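Local coordinates for protein Cwp19 (Clostridioides difficile, PDB 5OQ3) that probably hydrolyses cell-wall peptidoglycan, this chain being its TIM-barrel glycoside hydrolase domain, and may have N-acetylmuramoyl-L-alanine amidase activity, at residues 242-247 against 276-281; 253-258 against 264-269; 286-291 against 358-363; 293-296 against 301-304; 322-327 against 344-349. All blocks are in the same frame, centred on the assembly; numbering follows the deposited sequence.

Contact 1: residues 242-247 against 276-281; sequences FGVSPA and RAWIKQ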
# COMPACT_ATOMS: atom_id res chain seq x y z
N PHE A 242 -10.66 5.82 -0.63
CA PHE A 242 -9.44 5.71 0.16
C PHE A 242 -9.37 4.32 0.77
O PHE A 242 -10.32 3.86 1.45
CB PHE A 242 -9.48 6.76 1.28
CG PHE A 242 -8.30 6.72 2.19
CD1 PHE A 242 -7.00 6.73 1.71
CD2 PHE A 242 -8.47 6.67 3.56
CE1 PHE A 242 -5.92 6.66 2.57
CE2 PHE A 242 -7.39 6.64 4.41
CZ PHE A 242 -6.11 6.62 3.93
N GLY A 243 -8.25 3.66 0.56
CA GLY A 243 -8.08 2.33 1.12
C GLY A 243 -6.67 2.08 1.60
O GLY A 243 -5.72 2.75 1.21
N VAL A 244 -6.57 1.02 2.43
CA VAL A 244 -5.30 0.64 3.01
C VAL A 244 -5.17 -0.86 2.91
O VAL A 244 -6.13 -1.61 3.12
CB VAL A 244 -5.23 1.09 4.52
CG1 VAL A 244 -3.93 0.68 5.16
CG2 VAL A 244 -5.47 2.58 4.64
N SER A 245 -3.93 -1.27 2.64
CA SER A 245 -3.56 -2.66 2.60
C SER A 245 -2.59 -3.00 3.74
O SER A 245 -1.37 -2.82 3.59
CB SER A 245 -2.92 -3.02 1.26
OG SER A 245 -2.55 -4.36 1.14
N PRO A 246 -3.11 -3.47 4.89
CA PRO A 246 -2.27 -3.87 6.02
C PRO A 246 -1.79 -5.30 5.86
O PRO A 246 -2.26 -6.08 5.01
CB PRO A 246 -3.21 -3.71 7.19
CG PRO A 246 -4.51 -4.21 6.62
CD PRO A 246 -4.54 -3.71 5.17
N ALA A 247 -0.87 -5.64 6.75
CA ALA A 247 -0.44 -7.02 6.86
C ALA A 247 -1.67 -7.92 7.20
O ALA A 247 -2.69 -7.48 7.74
CB ALA A 247 0.62 -7.15 7.93
N ARG A 276 -8.75 -3.27 12.85
CA ARG A 276 -10.12 -3.35 13.36
C ARG A 276 -10.66 -1.99 13.69
O ARG A 276 -11.83 -1.71 13.40
CB ARG A 276 -10.18 -4.30 14.55
CG ARG A 276 -11.55 -4.27 15.21
CD ARG A 276 -11.68 -5.27 16.34
NE ARG A 276 -11.70 -6.62 15.82
CZ ARG A 276 -11.67 -7.71 16.56
NH1 ARG A 276 -11.62 -7.62 17.89
NH2 ARG A 276 -11.73 -8.91 16.01
N ALA A 277 -9.88 -1.14 14.35
CA ALA A 277 -10.35 0.21 14.65
C ALA A 277 -10.66 0.97 13.38
O ALA A 277 -11.62 1.76 13.34
CB ALA A 277 -9.26 0.94 15.48
N TRP A 278 -9.84 0.84 12.36
CA TRP A 278 -10.07 1.56 11.12
C TRP A 278 -11.42 1.18 10.55
O TRP A 278 -12.16 2.02 10.04
CB TRP A 278 -9.00 1.24 10.09
CG TRP A 278 -7.59 1.40 10.50
CD1 TRP A 278 -7.08 2.09 11.56
CD2 TRP A 278 -6.48 0.85 9.80
NE1 TRP A 278 -5.73 1.95 11.60
CE2 TRP A 278 -5.33 1.21 10.51
CE3 TRP A 278 -6.35 0.07 8.62
CZ2 TRP A 278 -4.06 0.79 10.12
CZ3 TRP A 278 -5.11 -0.32 8.24
CH2 TRP A 278 -3.97 0.06 8.95
N ILE A 279 -11.73 -0.09 10.58
CA ILE A 279 -12.98 -0.61 10.06
C ILE A 279 -14.15 -0.15 10.91
O ILE A 279 -15.14 0.40 10.38
CB ILE A 279 -12.93 -2.16 9.94
CG1 ILE A 279 -11.91 -2.59 8.89
CG2 ILE A 279 -14.31 -2.75 9.64
CD1 ILE A 279 -11.52 -4.03 8.95
N LYS A 280 -14.04 -0.28 12.21
CA LYS A 280 -15.16 0.03 13.07
C LYS A 280 -15.49 1.49 13.09
O LYS A 280 -16.64 1.86 13.22
CB LYS A 280 -14.92 -0.57 14.45
CG LYS A 280 -14.77 -2.11 14.41
CD LYS A 280 -16.07 -2.89 14.35
CE LYS A 280 -16.70 -3.07 12.98
NZ LYS A 280 -18.18 -3.25 13.15
N GLN A 281 -14.47 2.35 13.00
CA GLN A 281 -14.66 3.81 12.97
C GLN A 281 -14.85 4.39 11.55
O GLN A 281 -15.09 5.59 11.39
CB GLN A 281 -13.50 4.51 13.65
CG GLN A 281 -13.42 4.19 15.13
CD GLN A 281 -12.22 4.83 15.79
OE1 GLN A 281 -11.91 6.01 15.55
NE2 GLN A 281 -11.50 4.04 16.62

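Contact 2: residues 253-258 against 264-269; sequences KSSDPT and GNESYV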
# COMPACT_ATOMS: atom_id res chain seq x y z
N LYS A 253 -5.29 -15.09 18.03
CA LYS A 253 -6.22 -15.49 19.08
C LYS A 253 -5.53 -15.64 20.43
O LYS A 253 -6.12 -15.34 21.48
CB LYS A 253 -6.97 -16.77 18.67
CG LYS A 253 -8.14 -17.13 19.57
CD LYS A 253 -9.04 -18.18 18.91
CE LYS A 253 -9.94 -17.57 17.85
NZ LYS A 253 -10.86 -18.58 17.28
N SER A 254 -4.28 -16.07 20.40
CA SER A 254 -3.48 -16.17 21.62
C SER A 254 -3.24 -14.82 22.34
O SER A 254 -2.93 -14.82 23.53
CB SER A 254 -2.14 -16.84 21.31
OG SER A 254 -1.42 -16.13 20.31
N SER A 255 -3.36 -13.70 21.63
CA SER A 255 -3.27 -12.34 22.24
C SER A 255 -4.64 -11.70 22.49
O SER A 255 -4.76 -10.82 23.32
CB SER A 255 -2.50 -11.38 21.33
OG SER A 255 -1.24 -11.90 21.01
N ASP A 256 -5.65 -12.12 21.74
CA ASP A 256 -6.97 -11.53 21.83
C ASP A 256 -7.97 -12.61 21.37
O ASP A 256 -7.87 -13.08 20.27
CB ASP A 256 -7.03 -10.34 20.88
CG ASP A 256 -8.35 -9.62 20.90
OD1 ASP A 256 -9.38 -10.28 21.12
OD2 ASP A 256 -8.35 -8.38 20.71
N PRO A 257 -8.93 -12.99 22.22
CA PRO A 257 -9.80 -14.12 21.85
C PRO A 257 -10.64 -13.92 20.59
O PRO A 257 -11.11 -14.92 20.01
CB PRO A 257 -10.67 -14.36 23.11
CG PRO A 257 -10.57 -13.09 23.89
CD PRO A 257 -9.23 -12.47 23.57
N THR A 258 -10.78 -12.67 20.12
CA THR A 258 -11.51 -12.34 18.91
C THR A 258 -10.58 -12.23 17.71
O THR A 258 -11.02 -11.84 16.63
CB THR A 258 -12.27 -11.02 19.09
OG1 THR A 258 -11.31 -9.96 19.20
CG2 THR A 258 -13.13 -11.08 20.35
N GLY A 264 2.63 -15.92 14.74
CA GLY A 264 3.48 -14.96 14.01
C GLY A 264 3.01 -13.51 14.03
O GLY A 264 2.13 -13.15 14.80
N ASN A 265 3.58 -12.70 13.14
CA ASN A 265 3.58 -11.26 13.33
C ASN A 265 2.21 -10.63 13.20
O ASN A 265 1.46 -10.92 12.29
CB ASN A 265 4.62 -10.58 12.42
CG ASN A 265 6.05 -10.77 12.91
OD1 ASN A 265 6.29 -11.31 13.99
ND2 ASN A 265 7.01 -10.32 12.12
N GLU A 266 1.92 -9.75 14.16
CA GLU A 266 0.66 -9.07 14.28
C GLU A 266 0.80 -7.60 13.97
O GLU A 266 1.65 -6.93 14.53
CB GLU A 266 0.21 -9.21 15.74
CG GLU A 266 -0.05 -10.64 16.18
CD GLU A 266 -0.16 -10.77 17.69
OE1 GLU A 266 0.86 -10.55 18.37
OE2 GLU A 266 -1.22 -11.12 18.18
N SER A 267 -0.07 -7.09 13.10
CA SER A 267 -0.02 -5.67 12.74
C SER A 267 -0.34 -4.73 13.90
O SER A 267 0.25 -3.63 13.98
CB SER A 267 -0.91 -5.35 11.56
OG SER A 267 -2.29 -5.25 11.91
N TYR A 268 -1.17 -5.18 14.84
CA TYR A 268 -1.58 -4.38 15.98
C TYR A 268 -0.38 -3.96 16.86
O TYR A 268 -0.39 -2.87 17.41
CB TYR A 268 -2.59 -5.20 16.77
CG TYR A 268 -3.17 -4.59 18.00
CD1 TYR A 268 -4.34 -3.83 17.92
CD2 TYR A 268 -2.63 -4.83 19.25
CE1 TYR A 268 -4.94 -3.33 19.05
CE2 TYR A 268 -3.21 -4.28 20.36
CZ TYR A 268 -4.36 -3.54 20.27
OH TYR A 268 -4.94 -3.04 21.41
N VAL A 269 0.56 -4.91 17.01
CA VAL A 269 1.65 -4.92 17.99
C VAL A 269 2.94 -4.46 17.33
O VAL A 269 3.73 -3.70 17.90
CB VAL A 269 1.87 -6.40 18.49
CG1 VAL A 269 3.00 -6.52 19.51
CG2 VAL A 269 0.59 -6.96 19.09

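Contact 3: residues 286-291 against 358-363; sequences YVVPQL and GSMYFS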
# COMPACT_ATOMS: atom_id res chain seq x y z
N TYR A 286 -12.01 1.07 1.92
CA TYR A 286 -11.68 -0.33 1.59
C TYR A 286 -10.45 -0.76 2.32
O TYR A 286 -9.62 0.05 2.69
CB TYR A 286 -11.57 -0.52 0.06
CG TYR A 286 -10.37 -0.01 -0.69
CD1 TYR A 286 -9.19 -0.74 -0.70
CD2 TYR A 286 -10.41 1.16 -1.42
CE1 TYR A 286 -8.10 -0.34 -1.44
CE2 TYR A 286 -9.32 1.55 -2.21
CZ TYR A 286 -8.17 0.79 -2.20
OH TYR A 286 -7.08 1.16 -2.99
N VAL A 287 -10.32 -2.08 2.49
CA VAL A 287 -9.19 -2.67 3.19
C VAL A 287 -8.76 -3.91 2.40
O VAL A 287 -9.59 -4.66 1.84
CB VAL A 287 -9.61 -3.04 4.65
CG1 VAL A 287 -10.66 -4.16 4.70
CG2 VAL A 287 -8.39 -3.36 5.49
N VAL A 288 -7.43 -4.08 2.34
CA VAL A 288 -6.81 -5.15 1.54
C VAL A 288 -5.81 -5.94 2.38
O VAL A 288 -4.59 -5.77 2.23
CB VAL A 288 -6.16 -4.62 0.24
CG1 VAL A 288 -5.80 -5.77 -0.66
CG2 VAL A 288 -7.03 -3.60 -0.45
N PRO A 289 -6.28 -6.82 3.29
CA PRO A 289 -5.31 -7.59 4.04
C PRO A 289 -4.44 -8.40 3.09
O PRO A 289 -4.93 -9.01 2.13
CB PRO A 289 -6.19 -8.48 4.93
CG PRO A 289 -7.53 -8.49 4.25
CD PRO A 289 -7.67 -7.21 3.54
N GLN A 290 -3.13 -8.44 3.40
CA GLN A 290 -2.17 -9.16 2.57
C GLN A 290 -2.10 -10.61 3.06
O GLN A 290 -1.42 -10.94 4.03
CB GLN A 290 -0.81 -8.46 2.68
CG GLN A 290 -0.88 -7.08 2.07
CD GLN A 290 0.41 -6.27 2.20
OE1 GLN A 290 1.48 -6.76 2.52
NE2 GLN A 290 0.30 -5.00 1.90
N LEU A 291 -2.88 -11.46 2.37
CA LEU A 291 -2.94 -12.88 2.72
C LEU A 291 -2.02 -13.66 1.84
O LEU A 291 -2.43 -14.56 1.09
CB LEU A 291 -4.40 -13.38 2.63
CG LEU A 291 -5.43 -12.60 3.47
CD1 LEU A 291 -6.75 -13.38 3.48
CD2 LEU A 291 -4.97 -12.30 4.88
N GLY A 358 -13.50 -8.60 -4.04
CA GLY A 358 -12.51 -8.82 -5.06
C GLY A 358 -11.12 -9.00 -4.52
O GLY A 358 -11.00 -9.42 -3.35
N SER A 359 -10.10 -8.74 -5.34
CA SER A 359 -8.72 -9.10 -5.09
C SER A 359 -7.79 -8.01 -5.62
O SER A 359 -8.13 -7.30 -6.59
CB SER A 359 -8.33 -10.39 -5.80
OG SER A 359 -8.99 -11.54 -5.28
N MET A 360 -6.61 -7.95 -5.00
CA MET A 360 -5.47 -7.20 -5.49
C MET A 360 -4.29 -8.13 -5.55
O MET A 360 -4.05 -8.84 -4.61
CB MET A 360 -5.16 -5.97 -4.63
CG MET A 360 -6.32 -5.01 -4.41
SD MET A 360 -5.72 -3.33 -4.15
CE MET A 360 -7.20 -2.43 -4.45
N TYR A 361 -3.57 -8.13 -6.67
CA TYR A 361 -2.49 -9.08 -6.94
C TYR A 361 -1.12 -8.40 -6.74
O TYR A 361 -0.83 -7.40 -7.41
CB TYR A 361 -2.57 -9.61 -8.39
CG TYR A 361 -3.78 -10.50 -8.54
CD1 TYR A 361 -3.69 -11.86 -8.27
CD2 TYR A 361 -5.02 -10.01 -8.93
CE1 TYR A 361 -4.79 -12.68 -8.39
CE2 TYR A 361 -6.13 -10.84 -9.04
CZ TYR A 361 -6.00 -12.18 -8.76
OH TYR A 361 -7.07 -13.04 -8.85
N PHE A 362 -0.30 -9.00 -5.90
CA PHE A 362 1.08 -8.59 -5.74
C PHE A 362 1.98 -9.54 -6.50
O PHE A 362 2.17 -10.65 -6.02
CB PHE A 362 1.51 -8.49 -4.27
CG PHE A 362 2.73 -7.61 -4.13
CD1 PHE A 362 4.02 -8.14 -4.24
CD2 PHE A 362 2.58 -6.23 -4.09
CE1 PHE A 362 5.12 -7.32 -4.19
CE2 PHE A 362 3.70 -5.41 -4.06
CZ PHE A 362 4.96 -5.96 -4.12
N SER A 363 2.54 -9.13 -7.65
CA SER A 363 2.45 -7.81 -8.25
C SER A 363 2.28 -7.95 -9.76
O SER A 363 2.31 -9.06 -10.30
CB SER A 363 3.66 -6.92 -7.89
OG SER A 363 4.83 -7.39 -8.52

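Contact 4: residues 293-296 against 301-304; sequences WPIG and DYSK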
# COMPACT_ATOMS: atom_id res chain seq x y z
N TRP A 293 -0.16 -16.25 1.89
CA TRP A 293 0.15 -17.55 2.38
C TRP A 293 -0.72 -18.58 1.64
O TRP A 293 -1.81 -18.27 1.18
CB TRP A 293 -0.19 -17.64 3.86
CG TRP A 293 0.63 -16.71 4.73
CD1 TRP A 293 1.97 -16.82 5.04
CD2 TRP A 293 0.16 -15.54 5.41
NE1 TRP A 293 2.35 -15.80 5.86
CE2 TRP A 293 1.27 -15.01 6.12
CE3 TRP A 293 -1.08 -14.91 5.52
CZ2 TRP A 293 1.16 -13.88 6.92
CZ3 TRP A 293 -1.18 -13.77 6.30
CH2 TRP A 293 -0.07 -13.26 6.97
N PRO A 294 -0.26 -19.83 1.59
CA PRO A 294 -1.07 -20.93 1.06
C PRO A 294 -2.22 -21.33 1.97
O PRO A 294 -2.17 -21.17 3.19
CB PRO A 294 -0.09 -22.10 0.93
CG PRO A 294 1.24 -21.52 1.14
CD PRO A 294 1.08 -20.30 1.95
N ILE A 295 -3.24 -21.92 1.35
CA ILE A 295 -4.25 -22.68 2.08
C ILE A 295 -3.57 -23.81 2.84
O ILE A 295 -2.72 -24.47 2.30
CB ILE A 295 -5.32 -23.20 1.09
CG1 ILE A 295 -6.14 -22.00 0.61
CG2 ILE A 295 -6.24 -24.23 1.74
CD1 ILE A 295 -6.99 -22.25 -0.62
N GLY A 296 -3.93 -23.99 4.09
CA GLY A 296 -3.39 -25.08 4.94
C GLY A 296 -2.12 -24.75 5.70
O GLY A 296 -1.61 -25.59 6.42
N ASP A 301 -3.11 -19.66 7.99
CA ASP A 301 -3.86 -20.44 7.02
C ASP A 301 -4.75 -19.51 6.24
O ASP A 301 -5.67 -18.91 6.78
CB ASP A 301 -4.66 -21.50 7.76
CG ASP A 301 -5.38 -22.49 6.81
OD1 ASP A 301 -5.58 -22.18 5.62
OD2 ASP A 301 -5.67 -23.60 7.24
N TYR A 302 -4.45 -19.39 4.96
CA TYR A 302 -5.27 -18.59 4.08
C TYR A 302 -6.77 -18.81 4.26
O TYR A 302 -7.57 -17.86 4.30
CB TYR A 302 -4.89 -18.85 2.61
CG TYR A 302 -5.63 -17.99 1.60
CD1 TYR A 302 -6.90 -18.37 1.10
CD2 TYR A 302 -5.07 -16.80 1.12
CE1 TYR A 302 -7.56 -17.59 0.16
CE2 TYR A 302 -5.75 -16.02 0.20
CZ TYR A 302 -6.97 -16.41 -0.29
OH TYR A 302 -7.60 -15.63 -1.20
N SER A 303 -7.19 -20.06 4.35
CA SER A 303 -8.61 -20.34 4.45
C SER A 303 -9.22 -19.79 5.77
O SER A 303 -10.37 -19.34 5.77
CB SER A 303 -8.87 -21.84 4.28
OG SER A 303 -8.51 -22.57 5.42
N LYS A 304 -8.47 -19.82 6.86
CA LYS A 304 -8.95 -19.27 8.14
C LYS A 304 -8.99 -17.76 8.06
O LYS A 304 -9.93 -17.11 8.55
CB LYS A 304 -8.04 -19.71 9.30
CG LYS A 304 -8.14 -21.21 9.55
CD LYS A 304 -7.38 -21.62 10.80
CE LYS A 304 -7.62 -23.08 11.13
NZ LYS A 304 -6.64 -23.54 12.13

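Contact 5: residues 322-327 against 344-349; sequences IGQGIY and VQQVTL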
# COMPACT_ATOMS: atom_id res chain seq x y z
N ILE A 322 -9.05 -9.10 -1.10
CA ILE A 322 -7.97 -9.91 -0.61
C ILE A 322 -6.69 -9.65 -1.38
O ILE A 322 -6.69 -9.66 -2.62
CB ILE A 322 -8.32 -11.41 -0.70
CG1 ILE A 322 -9.63 -11.69 0.02
CG2 ILE A 322 -7.15 -12.27 -0.24
CD1 ILE A 322 -9.69 -11.29 1.48
N GLY A 323 -5.61 -9.37 -0.62
CA GLY A 323 -4.31 -9.27 -1.24
C GLY A 323 -3.76 -10.65 -1.53
O GLY A 323 -3.55 -11.46 -0.61
N GLN A 324 -3.48 -10.92 -2.81
CA GLN A 324 -3.05 -12.23 -3.29
C GLN A 324 -1.57 -12.24 -3.57
O GLN A 324 -1.08 -11.46 -4.40
CB GLN A 324 -3.81 -12.59 -4.59
CG GLN A 324 -5.33 -12.39 -4.61
CD GLN A 324 -6.21 -13.30 -3.74
OE1 GLN A 324 -7.40 -13.08 -3.68
NE2 GLN A 324 -5.67 -14.34 -3.13
N GLY A 325 -0.86 -13.20 -2.96
CA GLY A 325 0.58 -13.28 -3.06
C GLY A 325 1.18 -14.07 -4.19
O GLY A 325 1.97 -15.02 -3.98
N ILE A 326 0.82 -13.69 -5.42
CA ILE A 326 1.20 -14.43 -6.60
C ILE A 326 2.71 -14.40 -6.86
O ILE A 326 3.19 -15.21 -7.63
CB ILE A 326 0.39 -14.08 -7.85
CG1 ILE A 326 0.44 -12.61 -8.21
CG2 ILE A 326 -1.06 -14.59 -7.70
CD1 ILE A 326 0.03 -12.28 -9.62
N TYR A 327 3.44 -13.48 -6.22
CA TYR A 327 4.90 -13.51 -6.26
C TYR A 327 5.49 -14.80 -5.69
O TYR A 327 6.62 -15.17 -6.02
CB TYR A 327 5.48 -12.26 -5.57
CG TYR A 327 5.33 -12.26 -4.06
CD1 TYR A 327 4.16 -11.80 -3.45
CD2 TYR A 327 6.37 -12.66 -3.24
CE1 TYR A 327 4.04 -11.78 -2.07
CE2 TYR A 327 6.26 -12.66 -1.86
CZ TYR A 327 5.10 -12.19 -1.27
OH TYR A 327 4.96 -12.13 0.11
N VAL A 344 -6.42 -20.18 -8.50
CA VAL A 344 -7.82 -20.46 -8.81
C VAL A 344 -8.55 -20.96 -7.55
O VAL A 344 -9.66 -20.55 -7.24
CB VAL A 344 -7.95 -21.44 -9.99
CG1 VAL A 344 -9.40 -21.88 -10.14
CG2 VAL A 344 -7.47 -20.76 -11.27
N GLN A 345 -7.92 -21.87 -6.83
CA GLN A 345 -8.48 -22.36 -5.57
C GLN A 345 -8.71 -21.22 -4.56
O GLN A 345 -9.77 -21.17 -3.90
CB GLN A 345 -7.55 -23.42 -4.98
CG GLN A 345 -8.08 -24.07 -3.72
CD GLN A 345 -7.12 -25.06 -3.10
OE1 GLN A 345 -6.03 -25.27 -3.60
NE2 GLN A 345 -7.51 -25.61 -1.95
N GLN A 346 -7.74 -20.32 -4.41
CA GLN A 346 -7.92 -19.21 -3.50
C GLN A 346 -9.07 -18.32 -3.89
O GLN A 346 -9.88 -17.98 -3.04
CB GLN A 346 -6.60 -18.42 -3.36
CG GLN A 346 -5.47 -19.18 -2.70
CD GLN A 346 -4.37 -18.26 -2.15
OE1 GLN A 346 -4.28 -17.07 -2.48
NE2 GLN A 346 -3.46 -18.85 -1.38
N VAL A 347 -9.15 -17.90 -5.15
CA VAL A 347 -10.20 -16.98 -5.52
C VAL A 347 -11.57 -17.65 -5.52
O VAL A 347 -12.55 -17.05 -5.15
CB VAL A 347 -9.89 -16.31 -6.88
CG1 VAL A 347 -11.06 -15.46 -7.36
CG2 VAL A 347 -8.65 -15.42 -6.76
N THR A 348 -11.62 -18.94 -5.84
CA THR A 348 -12.87 -19.70 -5.72
C THR A 348 -13.39 -19.67 -4.27
O THR A 348 -14.58 -19.47 -4.01
CB THR A 348 -12.68 -21.12 -6.24
OG1 THR A 348 -12.30 -21.08 -7.62
CG2 THR A 348 -13.95 -21.96 -6.10
N LEU A 349 -12.49 -19.84 -3.31
CA LEU A 349 -12.86 -19.75 -1.91
C LEU A 349 -13.34 -18.35 -1.56
O LEU A 349 -14.35 -18.20 -0.87
CB LEU A 349 -11.69 -20.18 -1.04
CG LEU A 349 -11.95 -20.18 0.47
CD1 LEU A 349 -13.09 -21.15 0.84
CD2 LEU A 349 -10.68 -20.46 1.25
O HOH W 1 -2.59 -15.08 -1.62

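Contact 1: residues 242-247 against 276-281
Trp-278 carries the contact of helix 276-280 with strand 242-244 and the loop beyond, its indole reaching Val-244 and Pro-246. Earlier on the helix, Arg-276 turns its guanidinium elsewhere, to a salt bridge with Glu-312 and a hydrogen bond with Thr-258. At Trp-278 itself the CB points at the strand, and chi1 -52° and chi2 -18° together bring the six-membered ring of the indole to it. Its corner atom CZ3 lies 3.4 Å from Val-244 CG1, a tight apolar approach, and Trp-278 CH2 is 3.8 Å from the same methyl. The valine and the indole cross at about a right angle. Farther along the chain, Pro-246 CB comes to 4.0 Å from Trp-278 CZ3; both it and Val-244 CG1 lie oblique to the ring. Leu-226 of helix 214-236 and Phe-193 also touch the indole, and Asn-223 takes a weak hydrogen bond from Trp-278 NE1. Past this point, Ile-279 packs on Val-313 of helix 302-313. A buried hydrophobic seam between a barrel strand and the helix that leads to the next strand is characteristic of a TIM barrel.

Contact 2: residues 253-258 against 264-269
The long loop that leaves barrel strand 241-244 and runs to the short helix 267-270 is pinned to itself where Ser-255 meets Glu-266, the N-cap residue of that helix. This is a surface contact, and its centre lies about 21 Å from that of the chain. Ser-255 OG stands 2.9 Å from Glu-266 OE2 and 3.6 Å from Glu-266 OE1, so the hydroxyl approaches one carboxylate oxygen in preference to the other; its proton may instead serve another acceptor. Ser-255 CB follows at 3.4 Å from Glu-266 OE2. A chi1 of -55° swings the serine OG away from its carbonyl carbon and toward the glutamate, which reaches across with its chain extended beyond CG. The firmer partner of Glu-266 OE2 is the backbone N of Asn-252, just ahead of the first segment, and the carboxylate thereby ties the start of the helix to the turn at 253-255. Residues 253-255 coil like a helix but lack its bond pattern. They pass directly into an Asx turn, in which Asp-256 OD1 accepts Thr-258 N at 2.9 Å with an N-H...O angle of 163°. Thr-258 OG1 adds a second bond to Asp-256 OD1, 2.7 Å long. Both donors come from the same face of the carboxylate: the hydroxyl from well above its plane, the amide on the anti side and tilted out by 31°. On the other segment, Tyr-268 forms cation-pi interactions with Arg-219 and Arg-251, which join the helix to its surroundings.

Contact 3: residues 286-291 against 358-363
Met-360, in the conformer described (one of two), lies across Val-288 and ends beside the ring of Tyr-286. Its CG is 3.9 Å from Val-288 CG1, and farther out Met-360 SD is 3.9 Å from Val-288 CG2, so each branch of the valine meets a different part of the thioether chain. The methionine crosses both partners at about a right angle. Its methyl CE sits 3.8 Å from Tyr-286 CE1 and 3.9 Å from Tyr-286 OH, approaching the ring obliquely. Strands 286-287 and 356-361 are not neighbours: strand 319-324 runs between them in the closed eight-stranded parallel barrel, and these side chains meet in its interior. Tyr-286 reaches inward with CG held between the backbone N and the carbonyl carbon (chi1 75°), and Val-288 CG2 lies in plane at the edge of its ring. Tyr-321, from the intervening strand, also meets this ring, the two planes at about 50°. The hydroxyl of Tyr-286 is hydrogen-bonded to His-120 and also to His-188, from two other strands, which fixes the far end of the ring against which the methionine methyl rests.

Contact 4: residues 293-296 against 301-304
Asp-301 OD1 accepts Gly-296 N at 2.9 Å, with an N-H...O angle of 166°, and so fastens the loop to the start of the helix. Two further donors come from the helix itself: Ser-303 N at 2.9 Å from Asp-301 OD1 and, in the conformer described, Ser-303 OG. All three lie out of the carboxylate plane, Gly-296 N (59°) on one face and the two serine donors on the other, so OD1 is held between loop and helix. The aspartate owes this reach to CG standing anti to its backbone N (chi1 -173°). Next to it, Tyr-302 N makes a weak bond of 3.4 Å to Pro-294 O. The packing then spreads over Tyr-302, where CB lies 3.4 Å from Trp-293 O, and Ile-295 CG1 approaches Tyr-302 CD1 at 3.7 Å, oblique to the ring. Beyond the ring, the hydroxyl of Tyr-302 is hydrogen-bonded to Asn-350 of helix 343-350, which also receives the side chain of Ile-295. An N-cap aspartate that binds both the first turn of its helix and the loop before it typifies a capped helix start, here helix 302-313 of the barrel.

Contact 5: residues 322-327 against 344-349
A bridging water donates to Gln-346 OE1 over 2.7 Å and accepts Gly-325 N at 2.9 Å, so it links the backbone beyond the strand to the helix side chain. Gln-324 NE2 is a neighbour of the same oxygen, 3.1 Å from Gln-346 OE1. The two glutamine side chains run antiparallel alongside each other, their amide planes turned by 48°. Gln-324 is bent at chi2 (-68°), which folds its amide towards the helix; Gln-346 extends beyond CG. The other atom of the bent amide, Gln-324 OE1, comes to 4.1 Å from Val-347 CG2 and accepts hydrogen bonds from Ser-359 and Asn-350, while Gln-324 NE2 has Tyr-302 OH as a partner. Each polar end of this buried amide is thus satisfied. On the helix side, Gln-346 NE2 is held by Glu-342. Just past the strand, Gly-325 is the centre of an inverse gamma turn, and its N-H goes to the water. Helix 343-350 follows strand 319-324 and leads on to strand 356-361 as a beta-alpha-beta unit. Tyr-361 of the later strand also packs on Val-347, as does Leu-380, while Tyr-302 meets Gln-346, so helix 343-350 packs on the barrel wall and touches both helix 302-313 and helix 371-381.

How the contacts relate
The five contacts follow the second half of the TIM barrel. Contacts 1 and 3, with centres about 12 Å apart, meet on neighbouring strands through Val-244 O and Val-288 N, 2.9 Å apart; contact 1 packs a helix on the barrel and contact 3 lies in its interior. Contact 5, whose centre lies about 9 Å from that of contact 3, shares the wall through Met-360 O and Gln-324 N (2.8 Å). Contact 4, centred about 10 Å from contact 5, touches it through Tyr-302 OH, 3.0 Å from Gln-324 NE2. Contact 2 lies within the loop closed by contact 1 and is joined to it by Thr-258 OG1 and Arg-276 NH1, 2.7 Å apart.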